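CAMP factor (Mobiluncus curtisii, PDB 6JLC) probably acts as a pore-forming toxin that takes part in the hemolytic reaction of this bacterium, which is linked to bacterial vaginosis. Local coordinates at residues E5-P8 / S9-Q12; I78-I81 / G82-D86; V85-S88 / A89-R93; G118-V121 / Y122-N125; T215-A218 / T219-A223. One frame throughout, in Å; residues are numbered along the deposited sequence.

Contact 1: residues E5-P8 / S9-Q12; sequences ELTP and SEAQ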
# COMPACT_ATOMS: atom_id res chain seq x y z
N GLU A 5 -23.62 25.05 -7.22
CA GLU A 5 -24.20 23.98 -6.45
C GLU A 5 -23.20 23.26 -5.56
O GLU A 5 -23.61 22.58 -4.64
CB GLU A 5 -24.97 23.01 -7.33
CG GLU A 5 -25.60 21.88 -6.56
CD GLU A 5 -27.10 22.01 -6.49
OE1 GLU A 5 -27.64 22.48 -5.46
OE2 GLU A 5 -27.74 21.64 -7.48
N LEU A 6 -21.91 23.42 -5.82
CA LEU A 6 -20.90 22.82 -4.95
C LEU A 6 -20.55 23.91 -3.98
O LEU A 6 -20.00 24.90 -4.36
CB LEU A 6 -19.65 22.39 -5.68
CG LEU A 6 -18.61 21.62 -4.89
CD1 LEU A 6 -19.16 20.35 -4.29
CD2 LEU A 6 -17.37 21.31 -5.68
N THR A 7 -20.90 23.73 -2.73
CA THR A 7 -20.63 24.74 -1.73
C THR A 7 -19.21 24.70 -1.19
O THR A 7 -18.56 23.71 -1.29
CB THR A 7 -21.56 24.57 -0.53
OG1 THR A 7 -21.25 23.37 0.14
CG2 THR A 7 -22.95 24.51 -0.96
N PRO A 8 -18.76 25.81 -0.61
CA PRO A 8 -17.41 25.78 -0.03
C PRO A 8 -17.21 24.65 0.96
O PRO A 8 -16.15 24.01 0.98
CB PRO A 8 -17.30 27.16 0.64
CG PRO A 8 -18.18 28.03 -0.16
CD PRO A 8 -19.35 27.16 -0.58
N SER A 9 -18.21 24.39 1.80
CA SER A 9 -18.08 23.33 2.78
C SER A 9 -17.94 21.97 2.11
O SER A 9 -17.06 21.17 2.46
CB SER A 9 -19.28 23.34 3.73
OG SER A 9 -19.12 22.34 4.73
N GLU A 10 -18.81 21.69 1.14
CA GLU A 10 -18.70 20.45 0.37
C GLU A 10 -17.35 20.34 -0.31
O GLU A 10 -16.75 19.25 -0.34
CB GLU A 10 -19.83 20.38 -0.66
CG GLU A 10 -21.23 20.31 -0.04
CD GLU A 10 -22.36 20.48 -1.06
OE1 GLU A 10 -22.10 20.99 -2.18
OE2 GLU A 10 -23.51 20.11 -0.74
N ALA A 11 -16.84 21.45 -0.87
CA ALA A 11 -15.52 21.43 -1.50
C ALA A 11 -14.43 21.11 -0.49
O ALA A 11 -13.49 20.36 -0.80
CB ALA A 11 -15.23 22.77 -2.18
N GLN A 12 -14.52 21.66 0.73
CA GLN A 12 -13.50 21.35 1.73
C GLN A 12 -13.56 19.89 2.16
O GLN A 12 -12.52 19.27 2.39
CB GLN A 12 -13.63 22.26 2.95
CG GLN A 12 -12.52 22.02 3.96
CD GLN A 12 -11.16 22.37 3.40
OE1 GLN A 12 -10.97 23.45 2.84
NE2 GLN A 12 -10.20 21.46 3.54

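Contact 2: residues I78-I81 / G82-D86; sequences IVEI and GLTVD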
# COMPACT_ATOMS: atom_id res chain seq x y z
N ILE A 78 -10.68 8.95 -6.80
CA ILE A 78 -9.45 8.93 -6.00
C ILE A 78 -9.70 8.25 -4.66
O ILE A 78 -8.89 7.43 -4.22
CB ILE A 78 -8.89 10.36 -5.84
CG1 ILE A 78 -8.38 10.83 -7.20
CG2 ILE A 78 -7.75 10.36 -4.83
CD1 ILE A 78 -7.64 12.14 -7.19
N VAL A 79 -10.83 8.55 -4.02
CA VAL A 79 -11.14 7.90 -2.74
C VAL A 79 -11.25 6.40 -2.93
O VAL A 79 -10.74 5.61 -2.12
CB VAL A 79 -12.43 8.50 -2.14
CG1 VAL A 79 -12.96 7.63 -1.01
CG2 VAL A 79 -12.16 9.93 -1.69
N GLU A 80 -11.89 5.97 -4.03
CA GLU A 80 -12.07 4.55 -4.29
C GLU A 80 -10.74 3.86 -4.55
O GLU A 80 -10.55 2.71 -4.15
CB GLU A 80 -12.99 4.35 -5.49
CG GLU A 80 -13.55 2.93 -5.58
CD GLU A 80 -14.55 2.67 -4.47
OE1 GLU A 80 -15.21 3.64 -4.04
OE2 GLU A 80 -14.69 1.50 -4.04
N ILE A 81 -9.83 4.53 -5.27
CA ILE A 81 -8.51 3.96 -5.49
C ILE A 81 -7.83 3.73 -4.15
O ILE A 81 -7.25 2.67 -3.89
CB ILE A 81 -7.67 4.87 -6.40
CG1 ILE A 81 -8.25 4.89 -7.83
CG2 ILE A 81 -6.23 4.39 -6.43
CD1 ILE A 81 -7.69 6.01 -8.66
N GLY A 82 -7.89 4.73 -3.26
CA GLY A 82 -7.34 4.55 -1.92
C GLY A 82 -7.95 3.37 -1.18
O GLY A 82 -7.24 2.53 -0.62
N LEU A 83 -9.29 3.29 -1.18
CA LEU A 83 -9.95 2.19 -0.48
C LEU A 83 -9.54 0.85 -1.06
O LEU A 83 -9.35 -0.13 -0.32
CB LEU A 83 -11.47 2.34 -0.57
CG LEU A 83 -12.12 3.54 0.09
CD1 LEU A 83 -13.61 3.60 -0.30
CD2 LEU A 83 -11.94 3.47 1.61
N THR A 84 -9.43 0.77 -2.39
CA THR A 84 -9.17 -0.51 -3.04
C THR A 84 -7.77 -1.02 -2.70
O THR A 84 -7.57 -2.20 -2.39
CB THR A 84 -9.34 -0.37 -4.56
OG1 THR A 84 -10.68 0.10 -4.84
CG2 THR A 84 -9.14 -1.71 -5.24
N VAL A 85 -6.77 -0.13 -2.81
CA VAL A 85 -5.40 -0.52 -2.53
C VAL A 85 -5.24 -0.88 -1.06
O VAL A 85 -4.52 -1.82 -0.71
CB VAL A 85 -4.44 0.61 -2.96
CG1 VAL A 85 -3.02 0.35 -2.49
CG2 VAL A 85 -4.47 0.79 -4.49
N ASP A 86 -5.93 -0.15 -0.18
CA ASP A 86 -5.86 -0.45 1.25
C ASP A 86 -6.43 -1.83 1.54
O ASP A 86 -5.81 -2.64 2.25
CB ASP A 86 -6.63 0.64 2.02
CG ASP A 86 -6.20 0.76 3.49
OD1 ASP A 86 -5.10 0.29 3.86
OD2 ASP A 86 -6.96 1.34 4.27
O HOH W 1 -13.33 -0.94 -4.60

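Contact 3: residues V85-S88 / A89-R93; sequences VDKS and ANNLR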
# COMPACT_ATOMS: atom_id res chain seq x y z
N VAL A 85 -6.77 -0.13 -2.81
CA VAL A 85 -5.40 -0.52 -2.53
C VAL A 85 -5.24 -0.88 -1.06
O VAL A 85 -4.52 -1.82 -0.71
CB VAL A 85 -4.44 0.61 -2.96
CG1 VAL A 85 -3.02 0.35 -2.49
CG2 VAL A 85 -4.47 0.79 -4.49
N ASP A 86 -5.93 -0.15 -0.18
CA ASP A 86 -5.86 -0.45 1.25
C ASP A 86 -6.43 -1.83 1.54
O ASP A 86 -5.81 -2.64 2.25
CB ASP A 86 -6.63 0.64 2.02
CG ASP A 86 -6.20 0.76 3.49
OD1 ASP A 86 -5.10 0.29 3.86
OD2 ASP A 86 -6.96 1.34 4.27
N LYS A 87 -7.61 -2.14 1.00
CA LYS A 87 -8.19 -3.46 1.23
C LYS A 87 -7.31 -4.55 0.63
O LYS A 87 -7.12 -5.61 1.23
CB LYS A 87 -9.59 -3.54 0.62
CG LYS A 87 -10.61 -2.72 1.35
CD LYS A 87 -12.00 -3.26 1.10
CE LYS A 87 -12.40 -3.06 -0.34
NZ LYS A 87 -13.82 -3.42 -0.53
N SER A 88 -6.78 -4.30 -0.57
CA SER A 88 -5.93 -5.29 -1.22
C SER A 88 -4.70 -5.59 -0.38
O SER A 88 -4.37 -6.76 -0.13
CB SER A 88 -5.52 -4.80 -2.59
OG SER A 88 -4.53 -5.65 -3.13
N ALA A 89 -4.01 -4.53 0.06
CA ALA A 89 -2.79 -4.70 0.85
C ALA A 89 -3.06 -5.47 2.13
O ALA A 89 -2.24 -6.29 2.56
CB ALA A 89 -2.18 -3.32 1.17
N ASN A 90 -4.21 -5.22 2.75
CA ASN A 90 -4.51 -5.81 4.04
C ASN A 90 -5.12 -7.20 3.94
O ASN A 90 -4.92 -8.01 4.85
CB ASN A 90 -5.44 -4.89 4.82
CG ASN A 90 -4.76 -3.59 5.21
OD1 ASN A 90 -3.60 -3.59 5.63
ND2 ASN A 90 -5.46 -2.48 5.05
N ASN A 91 -5.85 -7.50 2.86
CA ASN A 91 -6.61 -8.74 2.78
C ASN A 91 -6.11 -9.75 1.75
O ASN A 91 -6.42 -10.94 1.89
CB ASN A 91 -8.09 -8.42 2.49
CG ASN A 91 -8.68 -7.51 3.53
OD1 ASN A 91 -8.35 -7.61 4.71
ND2 ASN A 91 -9.53 -6.58 3.11
N LEU A 92 -5.37 -9.33 0.72
CA LEU A 92 -5.04 -10.21 -0.39
C LEU A 92 -3.57 -10.64 -0.40
O LEU A 92 -3.07 -11.10 -1.43
CB LEU A 92 -5.41 -9.55 -1.73
CG LEU A 92 -6.86 -9.08 -1.85
CD1 LEU A 92 -7.08 -8.42 -3.21
CD2 LEU A 92 -7.81 -10.24 -1.66
N ARG A 93 -2.89 -10.52 0.75
CA ARG A 93 -1.43 -10.68 0.76
C ARG A 93 -0.99 -12.05 0.26
O ARG A 93 0.06 -12.16 -0.39
CB ARG A 93 -0.88 -10.44 2.16
CG ARG A 93 0.66 -10.36 2.15
CD ARG A 93 1.24 -10.13 3.52
NE ARG A 93 0.95 -8.79 4.04
CZ ARG A 93 1.57 -7.67 3.68
NH1 ARG A 93 2.54 -7.69 2.77
NH2 ARG A 93 1.21 -6.53 4.23

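Contact 4: residues G118-V121 / Y122-N125; sequences GATV and YQLN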
# COMPACT_ATOMS: atom_id res chain seq x y z
N GLY A 118 -9.77 14.28 -20.92
CA GLY A 118 -11.02 13.98 -21.60
C GLY A 118 -12.01 13.12 -20.82
O GLY A 118 -13.05 12.76 -21.37
N ALA A 119 -11.71 12.77 -19.57
CA ALA A 119 -12.57 11.87 -18.81
C ALA A 119 -13.97 12.45 -18.65
O ALA A 119 -14.14 13.66 -18.42
CB ALA A 119 -11.96 11.61 -17.42
N THR A 120 -14.98 11.59 -18.76
CA THR A 120 -16.37 11.95 -18.52
C THR A 120 -16.84 11.42 -17.18
O THR A 120 -16.22 10.54 -16.57
CB THR A 120 -17.28 11.40 -19.62
OG1 THR A 120 -17.31 9.96 -19.55
CG2 THR A 120 -16.81 11.85 -21.00
N VAL A 121 -17.97 11.97 -16.71
CA VAL A 121 -18.61 11.45 -15.50
C VAL A 121 -18.89 9.96 -15.64
O VAL A 121 -18.65 9.18 -14.71
CB VAL A 121 -19.89 12.24 -15.18
CG1 VAL A 121 -20.67 11.57 -14.06
CG2 VAL A 121 -19.53 13.66 -14.78
N TYR A 122 -19.44 9.54 -16.79
CA TYR A 122 -19.74 8.13 -16.99
C TYR A 122 -18.48 7.27 -16.85
O TYR A 122 -18.51 6.22 -16.20
CB TYR A 122 -20.37 7.91 -18.38
CG TYR A 122 -21.74 8.52 -18.55
CD1 TYR A 122 -22.54 8.82 -17.45
CD2 TYR A 122 -22.25 8.78 -19.82
CE1 TYR A 122 -23.80 9.37 -17.61
CE2 TYR A 122 -23.52 9.33 -19.99
CZ TYR A 122 -24.28 9.62 -18.87
OH TYR A 122 -25.54 10.17 -19.01
N GLN A 123 -17.37 7.72 -17.44
CA GLN A 123 -16.15 6.92 -17.43
C GLN A 123 -15.58 6.83 -16.02
O GLN A 123 -15.13 5.76 -15.58
CB GLN A 123 -15.11 7.52 -18.37
CG GLN A 123 -15.50 7.40 -19.83
CD GLN A 123 -14.59 8.20 -20.73
OE1 GLN A 123 -14.00 9.21 -20.31
NE2 GLN A 123 -14.47 7.76 -21.99
N LEU A 124 -15.56 7.96 -15.31
CA LEU A 124 -15.05 7.96 -13.95
C LEU A 124 -15.91 7.09 -13.04
O LEU A 124 -15.39 6.35 -12.20
CB LEU A 124 -14.98 9.40 -13.43
CG LEU A 124 -14.07 10.33 -14.22
CD1 LEU A 124 -14.38 11.78 -13.89
CD2 LEU A 124 -12.59 10.04 -13.95
N ASN A 125 -17.23 7.19 -13.18
CA ASN A 125 -18.11 6.34 -12.39
C ASN A 125 -17.93 4.87 -12.77
O ASN A 125 -17.99 3.99 -11.90
CB ASN A 125 -19.58 6.76 -12.58
CG ASN A 125 -19.91 8.04 -11.85
OD1 ASN A 125 -19.21 8.43 -10.92
ND2 ASN A 125 -20.99 8.70 -12.25

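Contact 5: residues T215-A218 / T219-A223; sequences TAYA and TAYSA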
# COMPACT_ATOMS: atom_id res chain seq x y z
N THR A 215 11.46 -15.46 16.88
CA THR A 215 12.06 -16.25 17.95
C THR A 215 13.42 -15.70 18.35
O THR A 215 13.76 -15.67 19.55
CB THR A 215 12.17 -17.71 17.52
OG1 THR A 215 10.85 -18.23 17.28
CG2 THR A 215 12.86 -18.55 18.61
N ALA A 216 14.22 -15.26 17.37
CA ALA A 216 15.52 -14.68 17.69
C ALA A 216 15.38 -13.39 18.48
O ALA A 216 16.16 -13.14 19.41
CB ALA A 216 16.31 -14.44 16.40
N TYR A 217 14.40 -12.54 18.13
CA TYR A 217 14.25 -11.31 18.89
C TYR A 217 13.81 -11.61 20.32
O TYR A 217 14.31 -10.99 21.27
CB TYR A 217 13.25 -10.37 18.23
CG TYR A 217 13.08 -9.12 19.07
CD1 TYR A 217 14.06 -8.13 19.08
CD2 TYR A 217 11.97 -8.95 19.89
CE1 TYR A 217 13.93 -7.00 19.87
CE2 TYR A 217 11.83 -7.82 20.68
CZ TYR A 217 12.81 -6.85 20.67
OH TYR A 217 12.68 -5.72 21.45
N ALA A 218 12.86 -12.54 20.48
CA ALA A 218 12.43 -12.94 21.82
C ALA A 218 13.60 -13.43 22.66
O ALA A 218 13.72 -13.05 23.84
CB ALA A 218 11.35 -14.01 21.72
N THR A 219 14.46 -14.26 22.08
CA THR A 219 15.66 -14.71 22.80
C THR A 219 16.52 -13.53 23.23
O THR A 219 17.01 -13.49 24.37
CB THR A 219 16.46 -15.67 21.92
OG1 THR A 219 15.67 -16.82 21.61
CG2 THR A 219 17.74 -16.10 22.62
N ALA A 220 16.71 -12.56 22.35
CA ALA A 220 17.55 -11.41 22.68
C ALA A 220 16.89 -10.53 23.73
O ALA A 220 17.57 -10.00 24.63
CB ALA A 220 17.87 -10.61 21.42
N TYR A 221 15.57 -10.33 23.63
CA TYR A 221 14.88 -9.46 24.58
C TYR A 221 14.89 -10.06 25.98
O TYR A 221 15.05 -9.34 26.97
CB TYR A 221 13.44 -9.20 24.12
CG TYR A 221 12.72 -8.14 24.92
CD1 TYR A 221 12.09 -8.45 26.12
CD2 TYR A 221 12.65 -6.82 24.47
CE1 TYR A 221 11.42 -7.48 26.86
CE2 TYR A 221 11.98 -5.85 25.19
CZ TYR A 221 11.38 -6.18 26.39
OH TYR A 221 10.72 -5.21 27.11
N SER A 222 14.74 -11.38 26.07
CA SER A 222 14.76 -12.06 27.36
C SER A 222 16.16 -12.19 27.94
O SER A 222 16.29 -12.60 29.10
CB SER A 222 14.12 -13.45 27.23
OG SER A 222 14.83 -14.26 26.30
N ALA A 223 17.20 -11.84 27.18
CA ALA A 223 18.57 -11.93 27.69
C ALA A 223 18.78 -10.96 28.86
O ALA A 223 18.07 -9.96 28.99
CB ALA A 223 19.56 -11.62 26.57

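Contact 1: residues E5-P8 / S9-Q12
Thr7 and Glu10 clasp each other in a capping box that starts helix 8-31, Thr7 being the N-cap residue. Two reciprocal hydrogen bonds make the box. Glu10 N gives its hydrogen to Thr7 OG1 at 3.1 Å, and Thr7 N returns one to Glu10 OE1 at 3.0 Å, almost straight at 170° and arriving from above the carboxylate plane. Each side chain thus satisfies the other's backbone N-H at a helix end where N-H groups lack acceptors of their own. Threonine suits the cap because its OG1, set between the backbone N and the carbonyl carbon (chi1 67°), points forward over the first turn to Glu10 N. Glutamate suits the third position after the cap because its chain is long enough to return to the loop, and its negative charge probably gains from the positive end of the helix dipole.

Backbone bonds follow at once, Ala11 N to Thr7 O at 2.9 Å and Gln12 N to Pro8 O at 2.9 Å. Pro8 fits the first turn well, since it has no N-H to be satisfied and its ring fixes a helical phi.

Apolar contacts are looser. Leu6 and the small Ala11 both turn to Leu55 of helix 41-59, and between themselves Leu6 CD2 stands 4.4 Å from Ala11 CB. Leu6 CD1 also lies against the glutamate chain, 3.7 Å from Glu10 CB.

Contact 2: residues I78-I81 / G82-D86
Glu80 and Thr84, one turn apart, meet through both backbone and side chain. Thr84 OG1 donates to Glu80 O at 2.7 Å, while Thr84 N reaches the same oxygen at 2.8 Å; the two donors come from opposite faces of the carbonyl plane, the hydroxyl standing 36° above it. Threonine can do this because OG1 lies beside its own backbone N (chi1 -57°), which aims it back down the helix. A water donates to both Thr84 OG1, at 2.9 Å, and Glu80 OE2, at 2.8 Å, so the water bridges the hydroxyl to the carboxylate. The glutamate chain bends at chi2 (70°), and its OE2 also forms a salt bridge with Arg132 of helix 121-139, which probably stabilises the charge in this buried setting.

Regular i to i+4 backbone bonds accompany these: Gly82 N to Ile78 O, Leu83 N to Val79 O and Val85 N to Ile81 O. They belong to the middle of helix 68-91, a central member of the all-helical bundle, with helices 8-31, 41-59, 97-114 and 121-139 packed about this part of it.

Apolar side chains meet more lightly. Val79 and Leu83 point the same way, CG1 of Val79 to CD1 of Leu83 at 4.1 Å. The branched Ile81 presents its bulk to Leu44, Ala110 and Ile111 of neighbouring helices, and its CG2 lies 4.5 Å from Val85 CG2.

Contact 3: residues V85-S88 / A89-R93
Lys87 O receives two backbone N-H groups as helix 68-91 reaches its end: Asn91 N at 2.8 Å, and Asn90 N in a weak bond at 3.3 Å. Ser88 O is gripped in the same way, strongly by Leu92 N at 2.9 Å and weakly by Asn91 N at 3.4 Å. These paired bonds, partly i to i+3 and partly i to i+4, mark the last turn of the helix, and Leu92 is the first residue whose backbone leaves helical angles.

Side chains add to the polar network. Asn90 ND2 makes a weak bond with Asp86 OD1 at 3.0 Å, bent to 124°. The carboxylate and amide planes stand 65° apart, and with CG of Asn90 beside its own backbone N (chi1 -67°) the amide lies back over the preceding turn. Asparagine suits such an end because its short amide can fold against the backbone. On Asn91 the amide nitrogen hydrogen-bonds instead to the hydroxyl of Tyr135 in helix 121-139, whose ring also receives Lys87 in a cation-pi contact.

Ser88 and Leu92 meet on the buried side, a methyl against a hydroxyl. Leu92 CD1 comes to 3.8 Å from Ser88 OG, and Leu92 continues onto His100, Leu103 and Tyr135. Serine is small enough to sit between this leucine, Leu103 and Trp37. The i to i+4 bonds persist up to Leu92, with weak i to i+3 bonds added to them, so the backbone polar groups of the last turn remain paired, whereas Ser88 OG pays for its burial by having no polar partner.

Contact 4: residues G118-V121 / Y122-N125
Gln123 reaches back over Thr120, and its side chain from CB to OE1 runs past that residue. CB lies 3.5 Å from Thr120 OG1. With CG set beside the backbone N (chi1 -68°), that methylene comes to 3.1 Å from the same hydroxyl oxygen, and CD passes it at 3.4 Å. The chain then runs extended, bringing OE1 to Thr120 N, which donates to it at 3.0 Å, tilted 34° from the amide carbonyl plane. OE1 also touches Ala119 CA at 3.4 Å.

The return bond runs from Gln123 N to Thr120 OG1 at 3.1 Å. Threonine serves here because its hydroxyl offers an acceptor to an N-H of the first turn, and glutamine because its chain is long enough to bring an amide oxygen to the N-H of Thr120.

Leu124 covers the inner side: its CD2 rests 3.9 Å from Ala119 CB, and the leucine packs on Leu70, Arg74 and Leu77 of helix 68-91. Val121 and Asn125 lie side by side, pointing the same way, and Asn125 N bonds to Val121 O. The reciprocal pair Thr120 and Gln123, with Thr120 at the N-cap of helix 121-139, is a capping box.

Contact 5: residues T215-A218 / T219-A223
The ring of Tyr217 has Tyr221 CB over one face, whereas the ring of Tyr221 meets Tyr217 OH at its edge, near its plane. The nearest approach is from Tyr217 OH to Tyr221 CD2, 3.2 Å, and Tyr217 CZ stands 3.8 Å from the same carbon. The planes are inclined by 48° and the centroids lie 5.9 Å apart, so the pair is oblique. Both side chains leave the helix in the same direction, each with CG opposite its own backbone N (chi1 178° for Tyr217 and -171° for Tyr221), which lets them lie alongside one another a turn apart. Tyrosine suits this partly open site because its ring can cover a neighbouring side chain while its hydroxyl tolerates solvent; both side chains also touch Glu172 of helix 152-173.

These residues form the last turns of helix 203-222, which packs through Ala216 and Ala220 against helix 179-197, the small methyls allowing close approach. Ala220 also meets Ile173 of helix 152-173.

Hydroxyls on the other side bond back to the backbone. Thr215 O accepts both Thr219 N, at 3.0 Å, and Thr219 OG1, at 3.0 Å, from opposite faces of its carbonyl plane. Threonine fits this exposed place because its hydroxyl finds an acceptor one turn back within its own helix. Near the C-terminus of the helix Ser222 N donates to Ala218 O at 3.0 Å, and the single proton of Ser222 OG has both Ala218 O and Thr219 O within reach.

How the contacts relate
Contacts 1 and 4 are alike in chemistry: each is a threonine capping box at a helix start, with glutamate in one and glutamine in the other as the returning partner, and their centres are about 21 Å apart on the same side of the chain's centre. Contacts 2 and 3 share Val85 and Asp86 on helix 68-91 and follow it from its buried middle to its end, where weak i to i+3 bonds join the regular ones. Contact 5, about 54 Å from contact 1 between centres, ends helix 203-222 with a tyrosine pair and hydroxyls bonded to backbone. Contacts 1 and 5 lie at the surface, 3 and 4 are partly buried, and 2 is buried.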